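PDB 1PDU: nuclear hormone receptor HR38 from Drosophila melanogaster, which is an orphan nuclear receptor, probably a transcription factor, that mediates an atypical ecdysteroid signalling pathway. Local coordinates for residues 135-148 with 194-208. Residues are numbered along the deposited sequence; the frame is centred on the assembly and turned at random.
Sequences FSRSLHNLEIDISA and KQHYFSRLLGKLPEL
Leu142 of helix 128-142 is a knob in the hole formed by Tyr197, Arg200, Leu201 and Lys204, where the helical sandwich of this nuclear-receptor ligand-binding domain packs two nearly antiparallel helical segments; the axes of 135-142 and 197-202 pass 11.0 Å apart at 163°. With CG anti to the backbone N (chi1 174°), the isobutyl end of Leu142 reaches across to the second segment, and its methyls take different partners. CD1 lies over one face of the Arg200 guanidinium and also touches Tyr197 CE2, at 3.5 Å, while CD2 reaches Leu201 CD1. Lys204 is the answering knob, set among Phe135, Ser138, Leu139 and Leu142. Its chain, bent at chi2 and chi4, runs toward helix 128-142 and brings NZ within a weak 3.2 Å hydrogen bond of Ser138 O. Further along, the Phe135 ring presents its edge to Lys204 O and Glu207 OE2, with CE1 3.6 Å from Glu207 CB; ring and carboxylate planes are turned 73° apart. Phe135 CZ meets Leu208 CB, and helix 78-100 packs on Phe135, Leu139 and Leu208 through Ala98, Val94 and Leu95.

At the other end the chain leaves the helix at Glu143, which has positive phi. Lys194, extended beyond CG, brings NZ to Leu142 O in a weak hydrogen bond and to Glu143 OE2 in a long salt bridge of 3.7 Å. Ile144 places CG1 and CD1 against Leu201 CD1, whose sister methyl CD2 rests on Ala148 CB. Asp145 N-caps the next helix through OD1, bonded to Ala148 N, while OD2 is held by His184 of helix 167-187. Tyr197 turns its ring edge to the Leu142 and Glu143 carbonyls: OH donates a very short 2.5 Å bond to Glu143 O and accepts from a water that in turn accepts from Asp145 N at 2.7 Å.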
# COMPACT_ATOMS: atom_id res chain seq x y z
N PHE A 135 -12.52 -1.09 3.35
CA PHE A 135 -11.87 0.03 2.66
C PHE A 135 -11.81 -0.30 1.16
O PHE A 135 -11.98 0.57 0.31
CB PHE A 135 -10.46 0.21 3.22
CG PHE A 135 -9.69 1.34 2.59
CD1 PHE A 135 -10.09 2.66 2.77
CD2 PHE A 135 -8.56 1.08 1.82
CE1 PHE A 135 -9.37 3.70 2.20
CE2 PHE A 135 -7.84 2.11 1.26
CZ PHE A 135 -8.24 3.43 1.44
N SER A 136 -11.57 -1.56 0.86
CA SER A 136 -11.50 -2.04 -0.51
C SER A 136 -12.79 -1.70 -1.27
O SER A 136 -12.74 -1.09 -2.34
CB SER A 136 -11.29 -3.56 -0.51
OG SER A 136 -11.28 -4.10 -1.82
N ARG A 137 -13.93 -2.08 -0.71
CA ARG A 137 -15.21 -1.80 -1.34
C ARG A 137 -15.39 -0.30 -1.51
O ARG A 137 -15.94 0.17 -2.52
CB ARG A 137 -16.36 -2.39 -0.51
CG ARG A 137 -16.30 -3.91 -0.39
CD ARG A 137 -17.53 -4.48 0.30
NE ARG A 137 -17.61 -4.13 1.72
CZ ARG A 137 -17.20 -4.91 2.72
NH1 ARG A 137 -17.31 -4.50 3.98
NH2 ARG A 137 -16.70 -6.11 2.47
N SER A 138 -14.91 0.47 -0.54
CA SER A 138 -15.00 1.92 -0.61
C SER A 138 -14.27 2.43 -1.86
O SER A 138 -14.80 3.26 -2.61
CB SER A 138 -14.40 2.55 0.65
OG SER A 138 -14.44 3.97 0.60
N LEU A 139 -13.04 1.94 -2.08
CA LEU A 139 -12.24 2.36 -3.24
C LEU A 139 -12.96 2.10 -4.56
O LEU A 139 -13.04 2.97 -5.43
CB LEU A 139 -10.91 1.61 -3.27
CG LEU A 139 -9.86 1.91 -2.20
CD1 LEU A 139 -8.71 0.93 -2.33
CD2 LEU A 139 -9.38 3.34 -2.32
N HIS A 140 -13.48 0.88 -4.70
CA HIS A 140 -14.17 0.47 -5.90
C HIS A 140 -15.52 1.16 -6.13
O HIS A 140 -15.97 1.27 -7.27
CB HIS A 140 -14.32 -1.04 -5.88
CG HIS A 140 -13.00 -1.75 -5.78
ND1 HIS A 140 -11.98 -1.54 -6.69
CD2 HIS A 140 -12.51 -2.61 -4.86
CE1 HIS A 140 -10.92 -2.24 -6.32
NE2 HIS A 140 -11.21 -2.90 -5.22
N ASN A 141 -16.16 1.63 -5.06
CA ASN A 141 -17.43 2.33 -5.21
C ASN A 141 -17.15 3.65 -5.89
O ASN A 141 -17.92 4.10 -6.74
CB ASN A 141 -18.09 2.59 -3.85
CG ASN A 141 -18.80 1.36 -3.31
OD1 ASN A 141 -19.54 0.69 -4.04
ND2 ASN A 141 -18.60 1.07 -2.03
N LEU A 142 -16.03 4.26 -5.52
CA LEU A 142 -15.61 5.52 -6.10
C LEU A 142 -15.08 5.31 -7.51
O LEU A 142 -15.07 6.24 -8.33
CB LEU A 142 -14.52 6.15 -5.23
CG LEU A 142 -13.88 7.41 -5.79
CD1 LEU A 142 -14.95 8.46 -5.98
CD2 LEU A 142 -12.80 7.91 -4.85
N GLU A 143 -14.64 4.09 -7.80
CA GLU A 143 -14.08 3.75 -9.10
C GLU A 143 -12.84 4.60 -9.38
O GLU A 143 -12.94 5.78 -9.72
CB GLU A 143 -15.11 3.95 -10.21
CG GLU A 143 -16.24 2.93 -10.19
CD GLU A 143 -17.31 3.21 -11.24
OE1 GLU A 143 -18.22 2.36 -11.41
OE2 GLU A 143 -17.25 4.28 -11.88
N ILE A 144 -11.68 3.98 -9.20
CA ILE A 144 -10.40 4.63 -9.41
C ILE A 144 -9.64 3.89 -10.51
O ILE A 144 -9.37 2.70 -10.38
CB ILE A 144 -9.57 4.62 -8.10
CG1 ILE A 144 -10.35 5.36 -6.99
CG2 ILE A 144 -8.20 5.26 -8.32
CD1 ILE A 144 -9.75 5.22 -5.61
N ASP A 145 -9.32 4.59 -11.60
CA ASP A 145 -8.58 3.95 -12.69
C ASP A 145 -7.11 3.78 -12.29
O ASP A 145 -6.65 4.37 -11.30
CB ASP A 145 -8.70 4.74 -14.00
CG ASP A 145 -8.31 6.21 -13.86
OD1 ASP A 145 -7.38 6.53 -13.09
OD2 ASP A 145 -8.94 7.04 -14.54
N ILE A 146 -6.37 2.99 -13.05
CA ILE A 146 -4.98 2.72 -12.75
C ILE A 146 -4.10 3.96 -12.64
O ILE A 146 -3.22 4.03 -11.78
CB ILE A 146 -4.38 1.71 -13.77
CG1 ILE A 146 -3.14 1.06 -13.16
CG2 ILE A 146 -4.04 2.40 -15.09
CD1 ILE A 146 -2.66 -0.16 -13.93
N SER A 147 -4.35 4.96 -13.48
CA SER A 147 -3.57 6.20 -13.44
C SER A 147 -3.82 6.97 -12.14
O SER A 147 -2.89 7.53 -11.54
CB SER A 147 -3.94 7.12 -14.61
OG SER A 147 -3.73 6.48 -15.86
N ALA A 148 -5.08 7.03 -11.72
CA ALA A 148 -5.41 7.75 -10.50
C ALA A 148 -4.86 6.98 -9.31
O ALA A 148 -4.36 7.58 -8.36
CB ALA A 148 -6.93 7.92 -10.39
N LYS A 194 -19.19 12.49 -11.41
CA LYS A 194 -19.44 12.40 -9.98
C LYS A 194 -19.14 13.67 -9.18
O LYS A 194 -18.31 14.49 -9.57
CB LYS A 194 -18.63 11.24 -9.40
CG LYS A 194 -18.93 9.91 -10.07
CD LYS A 194 -18.32 8.76 -9.32
CE LYS A 194 -18.83 7.43 -9.84
NZ LYS A 194 -18.40 6.31 -8.96
N GLN A 195 -19.85 13.82 -8.06
CA GLN A 195 -19.69 14.97 -7.16
C GLN A 195 -18.23 15.10 -6.75
O GLN A 195 -17.68 14.23 -6.08
CB GLN A 195 -20.57 14.78 -5.93
N HIS A 196 -17.62 16.22 -7.12
CA HIS A 196 -16.20 16.49 -6.85
C HIS A 196 -15.40 15.22 -6.60
O HIS A 196 -14.90 14.98 -5.50
CB HIS A 196 -16.01 17.45 -5.69
CG HIS A 196 -14.71 18.19 -5.75
ND1 HIS A 196 -13.53 17.58 -6.15
CD2 HIS A 196 -14.39 19.48 -5.51
CE1 HIS A 196 -12.56 18.47 -6.15
NE2 HIS A 196 -13.05 19.63 -5.76
N TYR A 197 -15.29 14.42 -7.65
CA TYR A 197 -14.56 13.17 -7.62
C TYR A 197 -13.17 13.35 -7.03
O TYR A 197 -12.74 12.59 -6.16
CB TYR A 197 -14.47 12.64 -9.04
CG TYR A 197 -13.70 11.36 -9.18
CD1 TYR A 197 -12.34 11.38 -9.48
CD2 TYR A 197 -14.33 10.13 -9.03
CE1 TYR A 197 -11.63 10.20 -9.63
CE2 TYR A 197 -13.62 8.95 -9.18
CZ TYR A 197 -12.28 8.99 -9.48
OH TYR A 197 -11.59 7.83 -9.65
N PHE A 198 -12.47 14.37 -7.51
CA PHE A 198 -11.13 14.64 -7.04
C PHE A 198 -11.04 14.66 -5.52
O PHE A 198 -10.22 13.94 -4.94
CB PHE A 198 -10.63 15.98 -7.59
CG PHE A 198 -9.20 16.24 -7.29
CD1 PHE A 198 -8.20 15.50 -7.91
CD2 PHE A 198 -8.83 17.21 -6.36
CE1 PHE A 198 -6.87 15.71 -7.61
CE2 PHE A 198 -7.50 17.43 -6.06
CZ PHE A 198 -6.51 16.67 -6.68
N SER A 199 -11.88 15.47 -4.87
CA SER A 199 -11.88 15.59 -3.41
C SER A 199 -12.15 14.25 -2.74
O SER A 199 -11.56 13.93 -1.71
CB SER A 199 -12.92 16.61 -2.96
N ARG A 200 -13.07 13.47 -3.32
CA ARG A 200 -13.41 12.17 -2.78
C ARG A 200 -12.22 11.22 -2.91
O ARG A 200 -12.03 10.32 -2.09
CB ARG A 200 -14.63 11.62 -3.51
CG ARG A 200 -15.91 12.37 -3.20
CD ARG A 200 -17.04 12.01 -4.14
NE ARG A 200 -17.41 10.60 -4.07
CZ ARG A 200 -18.30 10.03 -4.87
NH1 ARG A 200 -18.92 10.75 -5.80
NH2 ARG A 200 -18.59 8.74 -4.73
N LEU A 201 -11.42 11.45 -3.94
CA LEU A 201 -10.25 10.63 -4.19
C LEU A 201 -9.23 10.83 -3.08
O LEU A 201 -8.89 9.89 -2.37
CB LEU A 201 -9.63 11.00 -5.54
CG LEU A 201 -8.62 10.03 -6.16
CD1 LEU A 201 -9.23 8.63 -6.25
CD2 LEU A 201 -8.22 10.52 -7.54
N LEU A 202 -8.76 12.06 -2.93
CA LEU A 202 -7.78 12.37 -1.90
C LEU A 202 -8.29 12.05 -0.50
O LEU A 202 -7.51 11.74 0.41
CB LEU A 202 -7.40 13.85 -1.97
CG LEU A 202 -6.74 14.27 -3.29
CD1 LEU A 202 -6.32 15.73 -3.20
CD2 LEU A 202 -5.54 13.39 -3.57
N GLY A 203 -9.61 12.11 -0.34
CA GLY A 203 -10.24 11.83 0.95
C GLY A 203 -10.06 10.39 1.37
O GLY A 203 -10.42 10.01 2.49
N LYS A 204 -9.52 9.57 0.47
CA LYS A 204 -9.29 8.17 0.78
C LYS A 204 -7.98 7.97 1.55
O LYS A 204 -7.81 6.97 2.24
CB LYS A 204 -9.27 7.34 -0.51
CG LYS A 204 -10.66 7.13 -1.09
CD LYS A 204 -11.54 6.42 -0.06
CE LYS A 204 -13.00 6.50 -0.43
NZ LYS A 204 -13.23 5.93 -1.78
N LEU A 205 -7.06 8.92 1.44
CA LEU A 205 -5.78 8.80 2.14
C LEU A 205 -5.92 8.83 3.66
O LEU A 205 -5.26 8.06 4.37
CB LEU A 205 -4.80 9.87 1.65
CG LEU A 205 -4.44 9.75 0.16
CD1 LEU A 205 -3.31 10.70 -0.19
CD2 LEU A 205 -4.04 8.32 -0.15
N PRO A 206 -6.77 9.72 4.19
CA PRO A 206 -6.93 9.77 5.65
C PRO A 206 -7.49 8.44 6.17
O PRO A 206 -7.10 7.97 7.24
CB PRO A 206 -7.90 10.92 5.87
CG PRO A 206 -7.57 11.85 4.70
CD PRO A 206 -7.42 10.88 3.55
N GLU A 207 -8.40 7.84 5.41
CA GLU A 207 -9.00 6.57 5.80
C GLU A 207 -7.91 5.53 5.86
O GLU A 207 -7.81 4.76 6.82
CB GLU A 207 -10.06 6.12 4.79
CG GLU A 207 -11.13 7.15 4.51
CD GLU A 207 -12.25 6.62 3.63
OE1 GLU A 207 -12.99 7.46 3.06
OE2 GLU A 207 -12.41 5.38 3.51
N LEU A 208 -7.09 5.50 4.81
CA LEU A 208 -5.98 4.56 4.74
C LEU A 208 -5.07 4.75 5.97
O LEU A 208 -4.61 3.77 6.56
CB LEU A 208 -5.18 4.79 3.45
CG LEU A 208 -3.98 3.87 3.21
CD1 LEU A 208 -4.44 2.41 3.18
CD2 LEU A 208 -3.29 4.25 1.90
O HOH W 1 -10.42 7.09 -11.76